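Local coordinates for protein methyltransferase type 12 (Clostridium thermocellum, PDB 3JWG) that probably methylates the 2'-oxygen of the 3'-terminal nucleotide of small RNAs from S-adenosyl-L-methionine, this chain being the C-terminal methyltransferase domain of Hen1, at residues 15-20 with 189-194; 40-45 with 70-75; 131-136 with 182-187; 46-51 with 83-88. All blocks are in the same frame, centred on the assembly; numbering follows the deposited sequence.

Contact 1: 15-20 with 189-194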
loop_
_atom_site.group_PDB
_atom_site.type_symbol
_atom_site.label_atom_id
_atom_site.label_comp_id
_atom_site.label_asym_id
_atom_site.label_seq_id
_atom_site.Cartn_x
_atom_site.Cartn_y
_atom_site.Cartn_z
ATOM N N GLN A 15 1.496 -12.945 -3.795
ATOM C CA GLN A 15 0.136 -13.309 -3.425
ATOM C C GLN A 15 0.032 -13.487 -1.915
ATOM O O GLN A 15 -1.002 -13.191 -1.318
ATOM C CB GLN A 15 -0.271 -14.601 -4.141
ATOM C CG GLN A 15 -1.610 -15.177 -3.702
ATOM C CD GLN A 15 -2.740 -14.165 -3.773
ATOM O OE1 GLN A 15 -3.025 -13.605 -4.835
ATOM N NE2 GLN A 15 -3.392 -13.925 -2.637
ATOM N N GLN A 16 1.108 -13.967 -1.299
ATOM C CA GLN A 16 1.127 -14.171 0.144
ATOM C C GLN A 16 1.243 -12.812 0.820
ATOM O O GLN A 16 0.618 -12.570 1.853
ATOM C CB GLN A 16 2.314 -15.060 0.544
ATOM C CG GLN A 16 2.210 -15.700 1.934
ATOM C CD GLN A 16 2.401 -14.717 3.080
ATOM O OE1 GLN A 16 3.415 -14.023 3.161
ATOM N NE2 GLN A 16 1.425 -14.663 3.982
ATOM N N ARG A 17 2.045 -11.929 0.230
ATOM C CA ARG A 17 2.242 -10.587 0.773
ATOM C C ARG A 17 0.931 -9.811 0.762
ATOM O O ARG A 17 0.559 -9.176 1.752
ATOM C CB ARG A 17 3.274 -9.818 -0.054
ATOM C CG ARG A 17 3.445 -8.365 0.381
ATOM C CD ARG A 17 4.171 -7.539 -0.674
ATOM N NE ARG A 17 3.451 -7.546 -1.946
ATOM C CZ ARG A 17 3.842 -6.890 -3.034
ATOM N NH1 ARG A 17 4.954 -6.163 -3.009
ATOM N NH2 ARG A 17 3.123 -6.964 -4.148
ATOM N N LEU A 18 0.244 -9.856 -0.374
ATOM C CA LEU A 18 -1.025 -9.160 -0.519
ATOM C C LEU A 18 -2.059 -9.785 0.402
ATOM O O LEU A 18 -2.892 -9.084 0.968
ATOM C CB LEU A 18 -1.502 -9.229 -1.968
ATOM C CG LEU A 18 -0.530 -8.633 -2.987
ATOM C CD1 LEU A 18 -1.147 -8.690 -4.374
ATOM C CD2 LEU A 18 -0.198 -7.200 -2.608
ATOM N N GLY A 19 -1.998 -11.107 0.543
ATOM C CA GLY A 19 -2.934 -11.800 1.411
ATOM C C GLY A 19 -2.794 -11.309 2.838
ATOM O O GLY A 19 -3.783 -11.192 3.564
ATOM N N THR A 20 -1.560 -11.020 3.239
ATOM C CA THR A 20 -1.288 -10.523 4.581
ATOM C C THR A 20 -1.948 -9.154 4.755
ATOM O O THR A 20 -2.540 -8.871 5.791
ATOM C CB THR A 20 0.221 -10.372 4.826
ATOM O OG1 THR A 20 0.851 -11.659 4.743
ATOM C CG2 THR A 20 0.471 -9.766 6.194
ATOM N N LEU A 189 5.713 -5.416 11.092
ATOM C CA LEU A 189 5.548 -6.822 10.785
ATOM C C LEU A 189 6.641 -7.256 9.813
ATOM O O LEU A 189 7.213 -6.437 9.083
ATOM C CB LEU A 189 4.176 -7.081 10.152
ATOM C CG LEU A 189 2.925 -6.861 11.008
ATOM C CD1 LEU A 189 2.776 -5.392 11.346
ATOM C CD2 LEU A 189 1.704 -7.354 10.258
ATOM N N GLN A 190 6.927 -8.550 9.820
ATOM C CA GLN A 190 7.925 -9.129 8.938
ATOM C C GLN A 190 7.182 -10.087 8.018
ATOM O O GLN A 190 6.730 -11.150 8.449
ATOM C CB GLN A 190 8.975 -9.887 9.757
ATOM C CG GLN A 190 9.824 -8.996 10.652
ATOM C CD GLN A 190 10.705 -9.789 11.606
ATOM O OE1 GLN A 190 10.220 -10.374 12.582
ATOM N NE2 GLN A 190 12.005 -9.819 11.326
ATOM N N ILE A 191 7.027 -9.698 6.757
ATOM C CA ILE A 191 6.330 -10.539 5.791
ATOM C C ILE A 191 7.321 -11.446 5.084
ATOM O O ILE A 191 8.366 -10.993 4.608
ATOM C CB ILE A 191 5.568 -9.692 4.736
ATOM C CG1 ILE A 191 4.312 -9.079 5.359
ATOM C CG2 ILE A 191 5.160 -10.567 3.553
ATOM C CD1 ILE A 191 4.569 -8.236 6.585
ATOM N N GLY A 192 6.981 -12.729 5.018
ATOM C CA GLY A 192 7.852 -13.693 4.376
ATOM C C GLY A 192 8.745 -14.359 5.402
ATOM O O GLY A 192 8.813 -13.927 6.554
ATOM N N GLU A 193 9.431 -15.417 4.987
ATOM C CA GLU A 193 10.323 -16.144 5.879
ATOM C C GLU A 193 11.552 -15.309 6.219
ATOM O O GLU A 193 12.121 -14.645 5.353
ATOM C CB GLU A 193 10.730 -17.470 5.228
ATOM C CG GLU A 193 11.100 -17.350 3.760
ATOM C CD GLU A 193 11.200 -18.699 3.072
ATOM O OE1 GLU A 193 12.069 -19.509 3.464
ATOM O OE2 GLU A 193 10.403 -18.950 2.141
ATOM N N ILE A 194 11.946 -15.343 7.489
ATOM C CA ILE A 194 13.102 -14.590 7.964
ATOM C C ILE A 194 14.409 -15.314 7.655
ATOM O O ILE A 194 14.552 -16.506 7.934
ATOM C CB ILE A 194 13.018 -14.350 9.483
ATOM C CG1 ILE A 194 11.694 -13.659 9.824
ATOM C CG2 ILE A 194 14.191 -13.496 9.941
ATOM C CD1 ILE A 194 11.497 -13.389 11.303
#
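The flat amide of Gln16 meets Ile191 through its oxygen: OE1 lies 3.9 Å from Ile191 CG2, and the two side chains cross obliquely. The other flat group, the guanidinium of Arg17, leads away from the strand. Its NH1 makes a salt bridge with Glu110, and the side chain packs on Ile109. The setting is the Rossmann-like fold of class I methyltransferases. Helix 13-27 precedes the first strand of the sheet. Strand 184-191 is an outermost strand, and its end passes the helix nearly antiparallel, at 152° and 10.0 Å between the axes of the short segments.

Ile191 does most of the touching and is buried. Its CG2 sits over the helix backbone, 4.0 Å from Arg17 CA. Its CG1 branch meets Thr20 tip to tip, with 4.0 Å between CG1 and Thr20 CG2. On the sheet side Ile191 packs on Thr202 and Met204 of strand 202-209.

The methyl of Thr20 is anti to its backbone N (OG1 torsion chi1 -63°), which leaves the hydroxyl beside that nitrogen. OG1 donates to Gln16 O at 3.0 Å. Thr20 N bonds the same oxygen from the opposite face of the carbonyl plane.

Contact 2: 40-45 with 70-75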
loop_
_atom_site.group_PDB
_atom_site.type_symbol
_atom_site.label_atom_id
_atom_site.label_comp_id
_atom_site.label_asym_id
_atom_site.label_seq_id
_atom_site.Cartn_x
_atom_site.Cartn_y
_atom_site.Cartn_z
ATOM N N GLU A 40 -1.546 -2.571 -11.251
ATOM C CA GLU A 40 -2.476 -3.377 -12.039
ATOM C C GLU A 40 -3.668 -3.891 -11.244
ATOM O O GLU A 40 -4.484 -4.654 -11.768
ATOM C CB GLU A 40 -1.756 -4.572 -12.672
ATOM C CG GLU A 40 -1.048 -4.264 -13.972
ATOM C CD GLU A 40 -0.647 -5.523 -14.731
ATOM O OE1 GLU A 40 -1.540 -6.346 -15.040
ATOM O OE2 GLU A 40 0.557 -5.688 -15.020
ATOM N N GLY A 41 -3.757 -3.494 -9.977
ATOM C CA GLY A 41 -4.876 -3.901 -9.145
ATOM C C GLY A 41 -4.815 -5.284 -8.523
ATOM O O GLY A 41 -5.854 -5.885 -8.249
ATOM N N ASN A 42 -3.611 -5.790 -8.279
ATOM C CA ASN A 42 -3.481 -7.116 -7.686
ATOM C C ASN A 42 -4.139 -7.203 -6.318
ATOM O O ASN A 42 -4.753 -8.219 -5.986
ATOM C CB ASN A 42 -2.009 -7.524 -7.604
ATOM C CG ASN A 42 -1.404 -7.762 -8.968
ATOM O OD1 ASN A 42 -2.044 -8.344 -9.842
ATOM N ND2 ASN A 42 -0.167 -7.322 -9.159
ATOM N N LEU A 43 -4.021 -6.139 -5.528
ATOM C CA LEU A 43 -4.639 -6.111 -4.205
ATOM C C LEU A 43 -6.155 -5.966 -4.367
ATOM O O LEU A 43 -6.939 -6.589 -3.643
ATOM C CB LEU A 43 -4.101 -4.941 -3.382
ATOM C CG LEU A 43 -4.724 -4.823 -1.986
ATOM C CD1 LEU A 43 -4.355 -6.051 -1.162
ATOM C CD2 LEU A 43 -4.245 -3.547 -1.306
ATOM N N LEU A 44 -6.559 -5.136 -5.326
ATOM C CA LEU A 44 -7.973 -4.915 -5.602
ATOM C C LEU A 44 -8.679 -6.246 -5.857
ATOM O O LEU A 44 -9.769 -6.485 -5.339
ATOM C CB LEU A 44 -8.130 -4.000 -6.822
ATOM C CG LEU A 44 -8.073 -2.478 -6.641
ATOM C CD1 LEU A 44 -7.104 -2.080 -5.555
ATOM C CD2 LEU A 44 -7.693 -1.849 -7.965
ATOM N N SER A 45 -8.053 -7.109 -6.654
ATOM C CA SER A 45 -8.625 -8.417 -6.970
ATOM C C SER A 45 -8.920 -9.217 -5.710
ATOM O O SER A 45 -10.000 -9.793 -5.569
ATOM C CB SER A 45 -7.675 -9.236 -7.851
ATOM O OG SER A 45 -7.373 -8.567 -9.057
ATOM N N LYS A 70 -8.031 -1.989 -15.035
ATOM C CA LYS A 70 -9.427 -2.233 -15.379
ATOM C C LYS A 70 -9.579 -3.404 -16.345
ATOM O O LYS A 70 -10.570 -4.128 -16.297
ATOM C CB LYS A 70 -10.075 -0.965 -15.950
ATOM C CG LYS A 70 -9.263 -0.240 -17.002
ATOM C CD LYS A 70 -9.947 1.064 -17.408
ATOM C CE LYS A 70 -10.125 2.002 -16.216
ATOM N NZ LYS A 70 -10.751 3.301 -16.601
ATOM N N ASP A 71 -8.591 -3.599 -17.209
ATOM C CA ASP A 71 -8.644 -4.707 -18.152
ATOM C C ASP A 71 -8.363 -6.012 -17.416
ATOM O O ASP A 71 -9.027 -7.021 -17.643
ATOM C CB ASP A 71 -7.626 -4.509 -19.276
ATOM C CG ASP A 71 -7.670 -5.629 -20.299
ATOM O OD1 ASP A 71 -8.783 -5.976 -20.753
ATOM O OD2 ASP A 71 -6.595 -6.159 -20.654
ATOM N N ARG A 72 -7.380 -5.981 -16.522
ATOM C CA ARG A 72 -7.021 -7.161 -15.748
ATOM C C ARG A 72 -8.130 -7.543 -14.767
ATOM O O ARG A 72 -8.358 -8.720 -14.499
ATOM C CB ARG A 72 -5.721 -6.909 -14.984
ATOM C CG ARG A 72 -5.383 -8.009 -14.007
ATOM C CD ARG A 72 -4.086 -7.745 -13.268
ATOM N NE ARG A 72 -3.898 -8.729 -12.207
ATOM C CZ ARG A 72 -4.734 -8.884 -11.185
ATOM N NH1 ARG A 72 -5.807 -8.112 -11.089
ATOM N NH2 ARG A 72 -4.507 -9.817 -10.268
ATOM N N LEU A 73 -8.820 -6.543 -14.231
ATOM C CA LEU A 73 -9.901 -6.798 -13.286
ATOM C C LEU A 73 -11.220 -7.135 -13.991
ATOM O O LEU A 73 -12.169 -7.587 -13.353
ATOM C CB LEU A 73 -10.089 -5.582 -12.371
ATOM C CG LEU A 73 -8.924 -5.259 -11.428
ATOM C CD1 LEU A 73 -9.120 -3.889 -10.816
ATOM C CD2 LEU A 73 -8.828 -6.321 -10.350
ATOM N N LYS A 74 -11.268 -6.918 -15.305
ATOM C CA LYS A 74 -12.467 -7.201 -16.094
ATOM C C LYS A 74 -13.690 -6.563 -15.448
ATOM O O LYS A 74 -14.769 -7.152 -15.416
ATOM C CB LYS A 74 -12.684 -8.712 -16.212
ATOM C CG LYS A 74 -11.551 -9.462 -16.900
ATOM C CD LYS A 74 -11.313 -8.949 -18.313
ATOM C CE LYS A 74 -10.135 -9.661 -18.958
ATOM N NZ LYS A 74 -9.810 -9.104 -20.299
ATOM N N ILE A 75 -13.510 -5.349 -14.942
ATOM C CA ILE A 75 -14.578 -4.628 -14.267
ATOM C C ILE A 75 -15.875 -4.495 -15.066
ATOM O O ILE A 75 -16.958 -4.734 -14.532
ATOM C CB ILE A 75 -14.104 -3.222 -13.855
ATOM C CG1 ILE A 75 -12.827 -3.330 -13.019
ATOM C CG2 ILE A 75 -15.177 -2.534 -13.038
ATOM C CD1 ILE A 75 -12.296 -1.995 -12.540
#
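Arg72 and Asn42 cross at about a right angle, with the guanidinium and amide planes 77° apart. Asn42 OD1 lies over one guanidinium face, 2.9 Å from Arg72 NH2. The angle is poor for a hydrogen bond, so the attraction is probably electrostatic. The hydrogen bond is at the guanidinium edge. Arg72 NH1 donates to Ser45 OG at 2.6 Å, almost straight (174°) and in the guanidinium plane. That is short, and OG is also crowded by Leu73 CD2, so its exact position is less certain. Ser45 OG in turn donates to Gly41 O at 3.2 Å, from above the carbonyl plane. The hydroxyl thus links the arginine to the first turn of helix 42-48, where Gly41 is the N-cap.

Glu40 also crosses Arg72 at about a right angle. Its OE1 rests 3.4 Å from Arg72 CD. Glu40 O is buried here without a polar partner in the model.

Beside the polar groups, Leu44 and Leu73 cross at about a right angle, with CD2 of Leu44 3.8 Å from CD1 of Leu73. The glycine-rich turn before helix 42-48 is consistent with the cofactor-binding loop of class I methyltransferases. Leu73 continues onto Ile86 and Leu44 onto Leu88, both of strand 86-90. Leu44 also touches Asp35 of strand 32-36, and Asn42 packs on Leu18 of helix 13-27.

Contact 3: 131-136 with 182-187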
loop_
_atom_site.group_PDB
_atom_site.type_symbol
_atom_site.label_atom_id
_atom_site.label_comp_id
_atom_site.label_asym_id
_atom_site.label_seq_id
_atom_site.Cartn_x
_atom_site.Cartn_y
_atom_site.Cartn_z
ATOM N N THR A 131 -5.882 12.060 3.654
ATOM C CA THR A 131 -6.670 10.836 3.698
ATOM C C THR A 131 -6.971 10.493 5.160
ATOM O O THR A 131 -8.118 10.245 5.529
ATOM C CB THR A 131 -5.901 9.711 2.997
ATOM O OG1 THR A 131 -5.403 10.214 1.751
ATOM C CG2 THR A 131 -6.804 8.523 2.714
ATOM N N ARG A 132 -5.925 10.490 5.980
ATOM C CA ARG A 132 -6.038 10.237 7.415
ATOM C C ARG A 132 -7.057 9.173 7.838
ATOM O O ARG A 132 -7.992 9.466 8.589
ATOM C CB ARG A 132 -6.353 11.569 8.115
ATOM C CG ARG A 132 -6.068 11.617 9.606
ATOM C CD ARG A 132 -6.158 13.060 10.117
ATOM N NE ARG A 132 -5.797 13.176 11.529
ATOM C CZ ARG A 132 -4.555 13.100 12.006
ATOM N NH1 ARG A 132 -3.522 12.915 11.187
ATOM N NH2 ARG A 132 -4.347 13.192 13.313
ATOM N N PRO A 133 -6.885 7.921 7.377
ATOM C CA PRO A 133 -7.820 6.851 7.746
ATOM C C PRO A 133 -7.468 6.272 9.122
ATOM O O PRO A 133 -6.381 6.518 9.647
ATOM C CB PRO A 133 -7.637 5.835 6.620
ATOM C CG PRO A 133 -6.145 5.933 6.358
ATOM C CD PRO A 133 -5.895 7.441 6.391
ATOM N N GLN A 134 -8.388 5.507 9.703
ATOM C CA GLN A 134 -8.149 4.909 11.011
ATOM C C GLN A 134 -6.917 4.001 10.967
ATOM O O GLN A 134 -6.153 3.930 11.928
ATOM C CB GLN A 134 -9.368 4.103 11.455
ATOM C CG GLN A 134 -9.138 3.322 12.737
ATOM C CD GLN A 134 -8.888 4.216 13.938
ATOM O OE1 GLN A 134 -8.256 3.800 14.909
ATOM N NE2 GLN A 134 -9.397 5.442 13.887
ATOM N N THR A 135 -6.725 3.320 9.844
ATOM C CA THR A 135 -5.576 2.425 9.679
ATOM C C THR A 135 -4.821 2.691 8.377
ATOM O O THR A 135 -5.431 2.890 7.329
ATOM C CB THR A 135 -6.018 0.945 9.652
ATOM O OG1 THR A 135 -6.737 0.634 10.854
ATOM C CG2 THR A 135 -4.798 0.021 9.533
ATOM N N VAL A 136 -3.493 2.701 8.447
ATOM C CA VAL A 136 -2.673 2.876 7.249
ATOM C C VAL A 136 -1.700 1.698 7.227
ATOM O O VAL A 136 -1.058 1.403 8.235
ATOM C CB VAL A 136 -1.858 4.187 7.268
ATOM C CG1 VAL A 136 -0.952 4.244 6.040
ATOM C CG2 VAL A 136 -2.795 5.394 7.295
ATOM N N TYR A 182 2.170 12.962 12.756
ATOM C CA TYR A 182 0.752 13.005 12.413
ATOM C C TYR A 182 -0.246 12.426 13.420
ATOM O O TYR A 182 -1.435 12.317 13.125
ATOM C CB TYR A 182 0.551 12.353 11.044
ATOM C CG TYR A 182 1.143 13.167 9.915
ATOM C CD1 TYR A 182 0.542 14.354 9.499
ATOM C CD2 TYR A 182 2.321 12.769 9.282
ATOM C CE1 TYR A 182 1.093 15.123 8.483
ATOM C CE2 TYR A 182 2.885 13.534 8.262
ATOM C CZ TYR A 182 2.265 14.708 7.868
ATOM O OH TYR A 182 2.809 15.463 6.855
ATOM N N GLY A 183 0.220 12.054 14.606
ATOM C CA GLY A 183 -0.704 11.534 15.601
ATOM C C GLY A 183 -1.168 10.105 15.404
ATOM O O GLY A 183 -2.323 9.770 15.686
ATOM N N TYR A 184 -0.266 9.258 14.923
ATOM C CA TYR A 184 -0.561 7.848 14.708
ATOM C C TYR A 184 0.403 7.040 15.564
ATOM O O TYR A 184 1.456 7.534 15.963
ATOM C CB TYR A 184 -0.321 7.450 13.243
ATOM C CG TYR A 184 -1.452 7.730 12.277
ATOM C CD1 TYR A 184 -2.327 6.716 11.889
ATOM C CD2 TYR A 184 -1.635 9.000 11.740
ATOM C CE1 TYR A 184 -3.360 6.958 10.983
ATOM C CE2 TYR A 184 -2.668 9.258 10.830
ATOM C CZ TYR A 184 -3.525 8.233 10.457
ATOM O OH TYR A 184 -4.536 8.480 9.553
ATOM N N SER A 185 0.028 5.800 15.843
ATOM C CA SER A 185 0.897 4.890 16.564
ATOM C C SER A 185 1.237 3.883 15.459
ATOM O O SER A 185 0.454 3.704 14.516
ATOM C CB SER A 185 0.147 4.221 17.725
ATOM O OG SER A 185 -0.992 3.523 17.265
ATOM N N VAL A 186 2.393 3.237 15.539
ATOM C CA VAL A 186 2.752 2.288 14.492
ATOM C C VAL A 186 3.416 1.028 15.035
ATOM O O VAL A 186 4.099 1.064 16.061
ATOM C CB VAL A 186 3.677 2.973 13.425
ATOM C CG1 VAL A 186 4.996 3.380 14.051
ATOM C CG2 VAL A 186 3.902 2.040 12.240
ATOM N N ARG A 187 3.175 -0.092 14.359
ATOM C CA ARG A 187 3.760 -1.372 14.742
ATOM C C ARG A 187 4.317 -1.986 13.466
ATOM O O ARG A 187 3.854 -1.666 12.364
ATOM C CB ARG A 187 2.711 -2.297 15.386
ATOM C CG ARG A 187 1.669 -2.874 14.440
ATOM C CD ARG A 187 0.580 -3.601 15.235
ATOM N NE ARG A 187 -0.399 -4.279 14.385
ATOM C CZ ARG A 187 -0.212 -5.463 13.813
ATOM N NH1 ARG A 187 0.926 -6.120 13.995
ATOM N NH2 ARG A 187 -1.170 -6.000 13.059
#
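Tyr184 and Pro133 form the tight part of this contact. Tyr184 OH donates to Pro133 O at 2.7 Å, and the acceptor lies at the edge of the phenol ring, near its plane. The hydroxyl also presses on the backbone of the turn, 3.1 Å from Arg132 C. Val136 crosses the ring at about a right angle, its CG2 4.0 Å from Tyr184 CE1. Phe128 of helix 117-131 adds an edge-to-face ring contact, and Leu209 also touches the tyrosine, which is buried.

The two strands are not neighbours in the sheet. In this Rossmann-like methyltransferase fold, strand 202-209 runs between 135-141 and 184-191, antiparallel to both. The tyrosine therefore bridges across a middle strand.

The partly exposed side is carried by polar bonds of one arginine rather than by close packing. The side chain of Arg132 is extended from CG to NE, with its guanidinium plane 84° from the Tyr184 ring. It grips Tyr182 O end-on, NH1 at 2.9 Å and NH2 at 3.0 Å. Arg132 NH1 also bonds Phe128 O. The gripped carbonyl lies beside the Schellman motif at Gly183, where helix 168-182 ends, so the positive charge probably suits the helix dipole. The loose edge is at Gln134, whose O lies 4.2 Å from Tyr184 CE1.

Contact 4: 46-51 with 83-88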
loop_
_atom_site.group_PDB
_atom_site.type_symbol
_atom_site.label_atom_id
_atom_site.label_comp_id
_atom_site.label_asym_id
_atom_site.label_seq_id
_atom_site.Cartn_x
_atom_site.Cartn_y
_atom_site.Cartn_z
ATOM N N LEU A 46 -7.948 -9.264 -4.800
ATOM C CA LEU A 46 -8.104 -10.010 -3.554
ATOM C C LEU A 46 -9.182 -9.426 -2.651
ATOM O O LEU A 46 -9.898 -10.160 -1.971
ATOM C CB LEU A 46 -6.780 -10.059 -2.779
ATOM C CG LEU A 46 -5.606 -10.850 -3.362
ATOM C CD1 LEU A 46 -4.459 -10.816 -2.364
ATOM C CD2 LEU A 46 -6.012 -12.292 -3.641
ATOM N N LEU A 47 -9.280 -8.103 -2.629
ATOM C CA LEU A 47 -10.280 -7.431 -1.808
ATOM C C LEU A 47 -11.698 -7.769 -2.279
ATOM O O LEU A 47 -12.601 -7.989 -1.464
ATOM C CB LEU A 47 -10.051 -5.916 -1.846
ATOM C CG LEU A 47 -8.796 -5.444 -1.101
ATOM C CD1 LEU A 47 -8.591 -3.947 -1.306
ATOM C CD2 LEU A 47 -8.943 -5.769 0.390
ATOM N N LEU A 48 -11.882 -7.825 -3.595
ATOM C CA LEU A 48 -13.183 -8.143 -4.181
ATOM C C LEU A 48 -13.658 -9.557 -3.838
ATOM O O LEU A 48 -14.859 -9.837 -3.851
ATOM C CB LEU A 48 -13.130 -7.974 -5.702
ATOM C CG LEU A 48 -13.160 -6.540 -6.246
ATOM C CD1 LEU A 48 -12.860 -6.542 -7.742
ATOM C CD2 LEU A 48 -14.536 -5.923 -5.975
ATOM N N LYS A 49 -12.722 -10.444 -3.521
ATOM C CA LYS A 49 -13.083 -11.814 -3.185
ATOM C C LYS A 49 -13.622 -11.936 -1.763
ATOM O O LYS A 49 -14.137 -12.985 -1.378
ATOM C CB LYS A 49 -11.878 -12.738 -3.378
ATOM C CG LYS A 49 -11.297 -12.686 -4.782
ATOM C CD LYS A 49 -10.173 -13.691 -4.954
ATOM C CE LYS A 49 -9.465 -13.507 -6.286
ATOM N NZ LYS A 49 -10.397 -13.604 -7.444
ATOM N N ASP A 50 -13.511 -10.863 -0.985
ATOM C CA ASP A 50 -14.010 -10.860 0.390
ATOM C C ASP A 50 -15.179 -9.873 0.481
ATOM O O ASP A 50 -14.982 -8.658 0.446
ATOM C CB ASP A 50 -12.893 -10.448 1.353
ATOM C CG ASP A 50 -13.238 -10.732 2.801
ATOM O OD1 ASP A 50 -14.330 -10.329 3.244
ATOM O OD2 ASP A 50 -12.413 -11.355 3.503
ATOM N N LYS A 51 -16.394 -10.401 0.613
ATOM C CA LYS A 51 -17.600 -9.571 0.670
ATOM C C LYS A 51 -17.659 -8.533 1.791
ATOM O O LYS A 51 -18.511 -7.646 1.764
ATOM C CB LYS A 51 -18.850 -10.457 0.754
ATOM C CG LYS A 51 -18.989 -11.205 2.073
ATOM C CD LYS A 51 -20.370 -11.826 2.220
ATOM C CE LYS A 51 -20.504 -12.556 3.550
ATOM N NZ LYS A 51 -21.889 -13.065 3.769
ATOM N N ARG A 83 -19.680 -4.398 -9.364
ATOM C CA ARG A 83 -19.197 -3.182 -9.998
ATOM C C ARG A 83 -19.336 -1.971 -9.070
ATOM O O ARG A 83 -18.490 -1.074 -9.075
ATOM C CB ARG A 83 -19.972 -2.914 -11.288
ATOM C CG ARG A 83 -19.569 -1.627 -11.979
ATOM C CD ARG A 83 -18.206 -1.776 -12.627
ATOM N NE ARG A 83 -17.682 -0.519 -13.159
ATOM C CZ ARG A 83 -17.207 0.475 -12.414
ATOM N NH1 ARG A 83 -17.187 0.368 -11.090
ATOM N NH2 ARG A 83 -16.743 1.575 -12.993
ATOM N N LYS A 84 -20.407 -1.948 -8.282
ATOM C CA LYS A 84 -20.660 -0.840 -7.365
ATOM C C LYS A 84 -19.695 -0.781 -6.181
ATOM O O LYS A 84 -19.627 0.228 -5.478
ATOM C CB LYS A 84 -22.100 -0.910 -6.852
ATOM C CG LYS A 84 -23.141 -0.729 -7.953
ATOM C CD LYS A 84 -24.562 -0.950 -7.441
ATOM C CE LYS A 84 -25.575 -0.814 -8.575
ATOM N NZ LYS A 84 -26.978 -1.017 -8.112
ATOM N N ARG A 85 -18.943 -1.856 -5.970
ATOM C CA ARG A 85 -17.996 -1.918 -4.862
ATOM C C ARG A 85 -16.630 -1.339 -5.210
ATOM O O ARG A 85 -15.890 -0.918 -4.324
ATOM C CB ARG A 85 -17.784 -3.366 -4.420
ATOM C CG ARG A 85 -19.025 -4.118 -3.963
ATOM C CD ARG A 85 -18.678 -5.591 -3.812
ATOM N NE ARG A 85 -17.648 -5.801 -2.797
ATOM C CZ ARG A 85 -16.880 -6.883 -2.713
ATOM N NH1 ARG A 85 -17.012 -7.869 -3.593
ATOM N NH2 ARG A 85 -15.989 -6.991 -1.735
ATOM N N ILE A 86 -16.296 -1.314 -6.495
ATOM C CA ILE A 86 -14.982 -0.840 -6.908
ATOM C C ILE A 86 -14.937 0.444 -7.732
ATOM O O ILE A 86 -15.802 0.706 -8.577
ATOM C CB ILE A 86 -14.244 -1.963 -7.670
ATOM C CG1 ILE A 86 -12.785 -1.576 -7.913
ATOM C CG2 ILE A 86 -14.941 -2.237 -8.985
ATOM C CD1 ILE A 86 -11.923 -2.749 -8.334
ATOM N N SER A 87 -13.900 1.233 -7.474
ATOM C CA SER A 87 -13.674 2.498 -8.154
ATOM C C SER A 87 -12.180 2.682 -8.427
ATOM O O SER A 87 -11.338 2.253 -7.636
ATOM C CB SER A 87 -14.182 3.649 -7.288
ATOM O OG SER A 87 -13.727 4.892 -7.786
ATOM N N LEU A 88 -11.859 3.316 -9.548
ATOM C CA LEU A 88 -10.466 3.566 -9.915
ATOM C C LEU A 88 -10.342 4.970 -10.479
ATOM O O LEU A 88 -11.219 5.422 -11.210
ATOM C CB LEU A 88 -10.002 2.572 -10.985
ATOM C CG LEU A 88 -9.908 1.081 -10.668
ATOM C CD1 LEU A 88 -9.745 0.302 -11.963
ATOM C CD2 LEU A 88 -8.744 0.818 -9.742
#
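Arg85 NH1 donates to Leu48 O at 2.9 Å, with an N-H...O angle of 157°. The donor is tilted 18° from the carbonyl plane, and the oxygen lies slightly out of the guanidinium plane. This is the main polar link between the C-terminal part of helix 42-48 and the turn that leads into strand 86-90.

The other terminal nitrogen faces the chain that follows the helix. Asp50 O lies at the guanidinium edge, near its plane, 2.9 Å from Arg85 NH2. The strongest partner of NH2 is Phe53 O, to which it is hydrogen-bonded. NH1 and NH2 thus bond backbone oxygens of Leu48 and Phe53, with Asp50 O close by. The arginine chain that brings them there is bent at chi3.

Leu48 covers the flat group. It slides past Arg85 in the opposite direction, and its CD2 sits over one guanidinium face, offset toward the rim, 3.9 Å from Arg85 NH1. The other methyl of Leu48 serves the apolar side. CD1 of Leu48 lies 4.0 Å from CD1 of Ile86, where the two side chains cross at about a right angle. Ile86 has CG1 anti to its backbone N, and this branch carries CD1 to Leu48.

Asp50 turns its carboxylate elsewhere: OD1 bonds Ser52 OG.

Strand 55-60 lies next to 86-90 in the parallel part of the Rossmann-like sheet, and Ile56 bonds the backbone of Arg85 and Ser87. Leu48, Leu47 and Arg85 all pack on Ile56. Leu46 and Leu47 also touch helix 13-27, while Ile86 packs on Ile75 beyond helix 63-73.

How the contacts relate
Contacts 2 and 4 are neighbours, with centres about 9 Å apart. They share helix 42-48, and their segments alternate along the chain. Leu73 CD1 meets Ile86 CD1 at 3.9 Å between them. Contact 1 encloses the other three in sequence. Its helix touches contact 2 through Leu18 CD1 and Asn42 CB, 3.5 Å apart, and contact 4 through Leu46. Contact 3 shares strand 184-191 with contact 1, but their centres are about 21 Å apart. It lies across the chain's centre from contact 2. The bound magnesium ion, sited at Gly37 and Ile109, is about 7 Å from the nearest side-chain atom of Arg17 and about 12 Å from that of Val136.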